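Local coordinates for protein 6-phospho-alpha-glucosidase (Merdibacter massiliensis, PDB 6VC6) that probably hydrolyses 6-phospho-alpha-glucosides as a family 4 glycosyl hydrolase, and binds NAD and a manganese ion next to the sugar phosphate, at residues Ile176-Trp188 with Ile220-Ala234. Sequence-based numbering, arbitrary orientation.
Sequences IMRSVSRLLNVSW and IKKIIKEKGFLPQDA
Helix 176-184 meets helix 220-227 near Leu-183 and Ile-223, the short axes crossing at 76° with a closest approach of 10.4 Å. The chain then runs back from Gly-228 along the first helix, bringing Ser-179 and Gln-232 together. The contact joins the helix that follows the last parallel strand of the NAD-binding Rossmann-type domain to the C-terminal domain of the family 4 hydrolase. Leu-183 sits as a knob in a hole formed by Ile-220, Ile-223, Ile-224 and Lys-227. Its CD1 presses tightly on Ile-224 CG1 (3.5 Å), and its CD2 meets Ile-223 CG2. The same CD1 lies at the edge of the Phe-229 ring, in its plane. Phe-229 CZ reaches Ser-179 CB at 3.5 Å; Ser-179 OG bonds back to Asn-175 O. Val-180 CG1 touches Ile-220 CD1 at 3.6 Å. Arg-182 leaves the helix with CG anti to the backbone N (chi1 175°) and extends to the turn 231-234. There NH1 donates to Gln-232 O (2.9 Å) from above the carbonyl plane, while NH2 pairs with Glu-235. An alanine here is likely to leave Gln-232 O and Glu-235 without this partner and the turn less firmly held. Arg-178, its guanidinium over one face of the Trp-188 ring, offset toward the rim, sends NH1 to a lone pair of Gln-232 OE1, 3.0 Å away and in the amide plane.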
loop_
_atom_site.group_PDB
_atom_site.type_symbol
_atom_site.label_atom_id
_atom_site.label_comp_id
_atom_site.label_asym_id
_atom_site.label_seq_id
_atom_site.Cartn_x
_atom_site.Cartn_y
_atom_site.Cartn_z
ATOM N N ILE A 176 -6.708 2.768 10.489
ATOM C CA ILE A 176 -7.877 2.329 11.244
ATOM C C ILE A 176 -7.653 2.537 12.736
ATOM O O ILE A 176 -8.561 2.963 13.461
ATOM C CB ILE A 176 -8.201 0.862 10.911
ATOM C CG1 ILE A 176 -8.813 0.764 9.514
ATOM C CG2 ILE A 176 -9.142 0.265 11.947
ATOM C CD1 ILE A 176 -8.729 -0.613 8.913
HETATM N N MSE A 177 -6.446 2.253 13.215
HETATM C CA MSE A 177 -6.095 2.495 14.610
HETATM C C MSE A 177 -6.164 3.987 14.918
HETATM O O MSE A 177 -6.600 4.390 15.997
HETATM C CB MSE A 177 -4.699 1.950 14.921
HETATM C CG MSE A 177 -4.611 0.429 14.947
HETATM SE SE MSE A 177 -5.707 -0.388 16.343
HETATM C CE MSE A 177 -7.267 -0.868 15.272
ATOM N N ARG A 178 -5.728 4.803 13.956
ATOM C CA ARG A 178 -5.846 6.250 14.107
ATOM C C ARG A 178 -7.306 6.676 14.167
ATOM O O ARG A 178 -7.673 7.554 14.957
ATOM C CB ARG A 178 -5.128 6.959 12.959
ATOM C CG ARG A 178 -3.612 6.887 13.027
ATOM C CD ARG A 178 -2.978 7.506 11.791
ATOM N NE ARG A 178 -1.532 7.645 11.928
ATOM C CZ ARG A 178 -0.927 8.723 12.420
ATOM N NH1 ARG A 178 -1.645 9.761 12.825
ATOM N NH2 ARG A 178 0.396 8.761 12.509
ATOM N N SER A 179 -8.155 6.064 13.338
ATOM C CA SER A 179 -9.582 6.367 13.383
ATOM C C SER A 179 -10.196 5.919 14.703
ATOM O O SER A 179 -11.076 6.596 15.246
ATOM C CB SER A 179 -10.296 5.703 12.207
ATOM O OG SER A 179 -9.859 6.243 10.972
ATOM N N VAL A 180 -9.745 4.779 15.230
ATOM C CA VAL A 180 -10.236 4.305 16.519
ATOM C C VAL A 180 -9.821 5.260 17.631
ATOM O O VAL A 180 -10.589 5.520 18.566
ATOM C CB VAL A 180 -9.738 2.872 16.780
ATOM C CG1 VAL A 180 -9.863 2.514 18.252
ATOM C CG2 VAL A 180 -10.504 1.879 15.917
ATOM N N SER A 181 -8.606 5.808 17.545
ATOM C CA SER A 181 -8.145 6.747 18.562
ATOM C C SER A 181 -9.005 8.002 18.598
ATOM O O SER A 181 -9.239 8.564 19.674
ATOM C CB SER A 181 -6.682 7.110 18.315
ATOM O OG SER A 181 -6.552 7.989 17.211
ATOM N N ARG A 182 -9.481 8.459 17.437
ATOM C CA ARG A 182 -10.408 9.584 17.412
ATOM C C ARG A 182 -11.763 9.187 17.986
ATOM O O ARG A 182 -12.410 9.981 18.678
ATOM C CB ARG A 182 -10.556 10.107 15.983
ATOM C CG ARG A 182 -11.598 11.199 15.816
ATOM C CD ARG A 182 -11.407 11.935 14.501
ATOM N NE ARG A 182 -12.542 12.795 14.182
ATOM C CZ ARG A 182 -12.508 13.770 13.279
ATOM N NH1 ARG A 182 -11.393 14.011 12.603
ATOM N NH2 ARG A 182 -13.588 14.505 13.053
ATOM N N LEU A 183 -12.204 7.959 17.703
ATOM C CA LEU A 183 -13.426 7.429 18.301
ATOM C C LEU A 183 -13.370 7.499 19.821
ATOM O O LEU A 183 -14.329 7.923 20.476
ATOM C CB LEU A 183 -13.628 5.981 17.858
ATOM C CG LEU A 183 -14.604 5.599 16.751
ATOM C CD1 LEU A 183 -14.929 4.129 16.905
ATOM C CD2 LEU A 183 -15.864 6.442 16.799
ATOM N N LEU A 184 -12.245 7.083 20.397
ATOM C CA LEU A 184 -12.113 6.889 21.833
ATOM C C LEU A 184 -11.451 8.064 22.538
ATOM O O LEU A 184 -11.346 8.048 23.769
ATOM C CB LEU A 184 -11.316 5.608 22.114
ATOM C CG LEU A 184 -12.032 4.253 22.166
ATOM C CD1 LEU A 184 -13.152 4.143 21.139
ATOM C CD2 LEU A 184 -11.027 3.126 21.976
ATOM N N ASN A 185 -11.003 9.077 21.792
ATOM C CA ASN A 185 -10.294 10.230 22.353
ATOM C C ASN A 185 -9.049 9.787 23.123
ATOM O O ASN A 185 -8.827 10.169 24.272
ATOM C CB ASN A 185 -11.217 11.076 23.234
ATOM C CG ASN A 185 -10.667 12.466 23.490
ATOM O OD1 ASN A 185 -9.913 13.007 22.680
ATOM N ND2 ASN A 185 -11.037 13.050 24.624
ATOM N N VAL A 186 -8.233 8.960 22.470
ATOM C CA VAL A 186 -6.978 8.478 23.028
ATOM C C VAL A 186 -5.884 8.672 21.987
ATOM O O VAL A 186 -6.145 8.982 20.825
ATOM C CB VAL A 186 -7.055 6.997 23.459
ATOM C CG1 VAL A 186 -8.051 6.819 24.594
ATOM C CG2 VAL A 186 -7.422 6.116 22.272
ATOM N N SER A 187 -4.641 8.492 22.426
ATOM C CA SER A 187 -3.511 8.498 21.510
ATOM C C SER A 187 -3.455 7.166 20.775
ATOM O O SER A 187 -3.552 6.102 21.395
ATOM C CB SER A 187 -2.206 8.748 22.266
ATOM O OG SER A 187 -1.081 8.449 21.458
ATOM N N TRP A 188 -3.311 7.223 19.447
ATOM C CA TRP A 188 -3.291 5.997 18.658
ATOM C C TRP A 188 -2.089 5.123 18.989
ATOM O O TRP A 188 -2.136 3.910 18.756
ATOM C CB TRP A 188 -3.317 6.331 17.163
ATOM C CG TRP A 188 -2.005 6.790 16.607
ATOM C CD1 TRP A 188 -1.555 8.075 16.519
ATOM C CD2 TRP A 188 -0.976 5.965 16.046
ATOM N NE1 TRP A 188 -0.306 8.101 15.945
ATOM C CE2 TRP A 188 0.071 6.818 15.646
ATOM C CE3 TRP A 188 -0.838 4.587 15.849
ATOM C CZ2 TRP A 188 1.240 6.339 15.059
ATOM C CZ3 TRP A 188 0.322 4.115 15.267
ATOM C CH2 TRP A 188 1.346 4.987 14.879
ATOM N N ILE A 220 -15.534 -0.140 21.280
ATOM C CA ILE A 220 -15.392 0.444 19.947
ATOM C C ILE A 220 -16.659 0.222 19.130
ATOM O O ILE A 220 -17.166 1.140 18.474
ATOM C CB ILE A 220 -14.153 -0.133 19.239
ATOM C CG1 ILE A 220 -12.871 0.415 19.870
ATOM C CG2 ILE A 220 -14.187 0.184 17.752
ATOM C CD1 ILE A 220 -11.634 -0.376 19.507
ATOM N N LYS A 221 -17.193 -1.003 19.161
ATOM C CA LYS A 221 -18.418 -1.290 18.421
ATOM C C LYS A 221 -19.603 -0.506 18.967
ATOM O O LYS A 221 -20.533 -0.191 18.216
ATOM C CB LYS A 221 -18.727 -2.787 18.459
ATOM C CG LYS A 221 -17.523 -3.689 18.270
ATOM C CD LYS A 221 -17.895 -5.139 18.533
ATOM C CE LYS A 221 -16.674 -6.039 18.498
ATOM N NZ LYS A 221 -16.996 -7.440 18.881
ATOM N N LYS A 222 -19.592 -0.185 20.263
ATOM C CA LYS A 222 -20.715 0.533 20.856
ATOM C C LYS A 222 -20.799 1.959 20.326
ATOM O O LYS A 222 -21.878 2.427 19.946
ATOM C CB LYS A 222 -20.594 0.529 22.380
ATOM C CG LYS A 222 -21.808 1.101 23.093
ATOM C CD LYS A 222 -21.414 2.187 24.080
ATOM C CE LYS A 222 -20.747 1.599 25.312
ATOM N NZ LYS A 222 -20.768 2.549 26.458
ATOM N N ILE A 223 -19.666 2.666 20.292
ATOM C CA ILE A 223 -19.671 4.039 19.802
ATOM C C ILE A 223 -19.917 4.077 18.297
ATOM O O ILE A 223 -20.560 5.005 17.789
ATOM C CB ILE A 223 -18.357 4.747 20.190
ATOM C CG1 ILE A 223 -18.296 4.957 21.704
ATOM C CG2 ILE A 223 -18.231 6.089 19.491
ATOM C CD1 ILE A 223 -17.095 4.330 22.360
ATOM N N ILE A 224 -19.437 3.069 17.564
ATOM C CA ILE A 224 -19.670 3.018 16.122
ATOM C C ILE A 224 -21.160 2.897 15.825
ATOM O O ILE A 224 -21.679 3.537 14.901
ATOM C CB ILE A 224 -18.870 1.862 15.490
ATOM C CG1 ILE A 224 -17.392 2.230 15.392
ATOM C CG2 ILE A 224 -19.413 1.518 14.111
ATOM C CD1 ILE A 224 -16.535 1.170 14.738
ATOM N N LYS A 225 -21.872 2.084 16.609
ATOM C CA LYS A 225 -23.298 1.886 16.368
ATOM C C LYS A 225 -24.096 3.164 16.599
ATOM O O LYS A 225 -25.105 3.394 15.923
ATOM C CB LYS A 225 -23.828 0.762 17.260
ATOM C CG LYS A 225 -25.264 0.356 16.969
ATOM C CD LYS A 225 -25.871 -0.410 18.134
ATOM C CE LYS A 225 -27.049 -1.259 17.686
ATOM N NZ LYS A 225 -27.406 -2.293 18.696
ATOM N N GLU A 226 -23.660 4.011 17.532
ATOM C CA GLU A 226 -24.416 5.203 17.894
ATOM C C GLU A 226 -23.916 6.475 17.222
ATOM O O GLU A 226 -24.715 7.385 16.981
ATOM C CB GLU A 226 -24.402 5.401 19.415
ATOM C CG GLU A 226 -23.015 5.505 20.029
ATOM C CD GLU A 226 -23.041 5.421 21.544
ATOM O OE1 GLU A 226 -24.067 4.971 22.097
ATOM O OE2 GLU A 226 -22.039 5.803 22.182
ATOM N N LYS A 227 -22.621 6.567 16.910
ATOM C CA LYS A 227 -22.069 7.773 16.312
ATOM C C LYS A 227 -21.523 7.570 14.905
ATOM O O LYS A 227 -21.572 8.509 14.103
ATOM C CB LYS A 227 -20.957 8.348 17.210
ATOM C CG LYS A 227 -20.202 9.538 16.631
ATOM C CD LYS A 227 -19.259 10.150 17.656
ATOM C CE LYS A 227 -17.824 9.708 17.422
ATOM N NZ LYS A 227 -17.136 9.360 18.696
ATOM N N GLY A 228 -21.060 6.377 14.562
ATOM C CA GLY A 228 -20.473 6.133 13.261
ATOM C C GLY A 228 -18.969 5.977 13.343
ATOM O O GLY A 228 -18.371 5.857 14.416
ATOM N N PHE A 229 -18.348 5.991 12.166
ATOM C CA PHE A 229 -16.911 5.766 12.048
ATOM C C PHE A 229 -16.333 6.775 11.070
ATOM O O PHE A 229 -16.709 6.788 9.895
ATOM C CB PHE A 229 -16.621 4.336 11.587
ATOM C CG PHE A 229 -15.215 3.886 11.856
ATOM C CD1 PHE A 229 -14.711 3.876 13.146
ATOM C CD2 PHE A 229 -14.400 3.465 10.819
ATOM C CE1 PHE A 229 -13.416 3.460 13.396
ATOM C CE2 PHE A 229 -13.106 3.048 11.062
ATOM C CZ PHE A 229 -12.614 3.044 12.352
ATOM N N LEU A 230 -15.419 7.613 11.554
ATOM C CA LEU A 230 -14.788 8.646 10.752
ATOM C C LEU A 230 -13.287 8.407 10.657
ATOM O O LEU A 230 -12.674 7.900 11.603
ATOM C CB LEU A 230 -15.030 10.039 11.346
ATOM C CG LEU A 230 -16.435 10.636 11.250
ATOM C CD1 LEU A 230 -16.482 11.988 11.947
ATOM C CD2 LEU A 230 -16.868 10.764 9.799
ATOM N N PRO A 231 -12.666 8.758 9.534
ATOM C CA PRO A 231 -11.202 8.773 9.485
ATOM C C PRO A 231 -10.655 9.854 10.402
ATOM O O PRO A 231 -11.327 10.845 10.698
ATOM C CB PRO A 231 -10.892 9.071 8.013
ATOM C CG PRO A 231 -12.116 9.751 7.499
ATOM C CD PRO A 231 -13.272 9.162 8.253
ATOM N N GLN A 232 -9.416 9.649 10.860
ATOM C CA GLN A 232 -8.828 10.573 11.826
ATOM C C GLN A 232 -8.678 11.974 11.243
ATOM O O GLN A 232 -8.803 12.967 11.970
ATOM C CB GLN A 232 -7.475 10.046 12.306
ATOM C CG GLN A 232 -6.745 10.997 13.251
ATOM C CD GLN A 232 -5.301 10.604 13.496
ATOM O OE1 GLN A 232 -4.505 10.502 12.563
ATOM N NE2 GLN A 232 -4.951 10.401 14.761
ATOM N N ASP A 233 -8.422 12.075 9.941
ATOM C CA ASP A 233 -8.300 13.352 9.247
ATOM C C ASP A 233 -9.529 13.634 8.389
ATOM O O ASP A 233 -9.421 14.158 7.280
ATOM C CB ASP A 233 -7.032 13.384 8.397
ATOM C CG ASP A 233 -6.866 12.138 7.545
ATOM O OD1 ASP A 233 -7.747 11.254 7.592
ATOM O OD2 ASP A 233 -5.852 12.044 6.820
ATOM N N ALA A 234 -10.714 13.303 8.914
ATOM C CA ALA A 234 -11.949 13.364 8.138
ATOM C C ALA A 234 -12.219 14.742 7.547
ATOM O O ALA A 234 -12.938 14.843 6.546
ATOM C CB ALA A 234 -13.134 12.941 9.007
HETATM O O HOH W 1 -7.167 11.337 16.949
#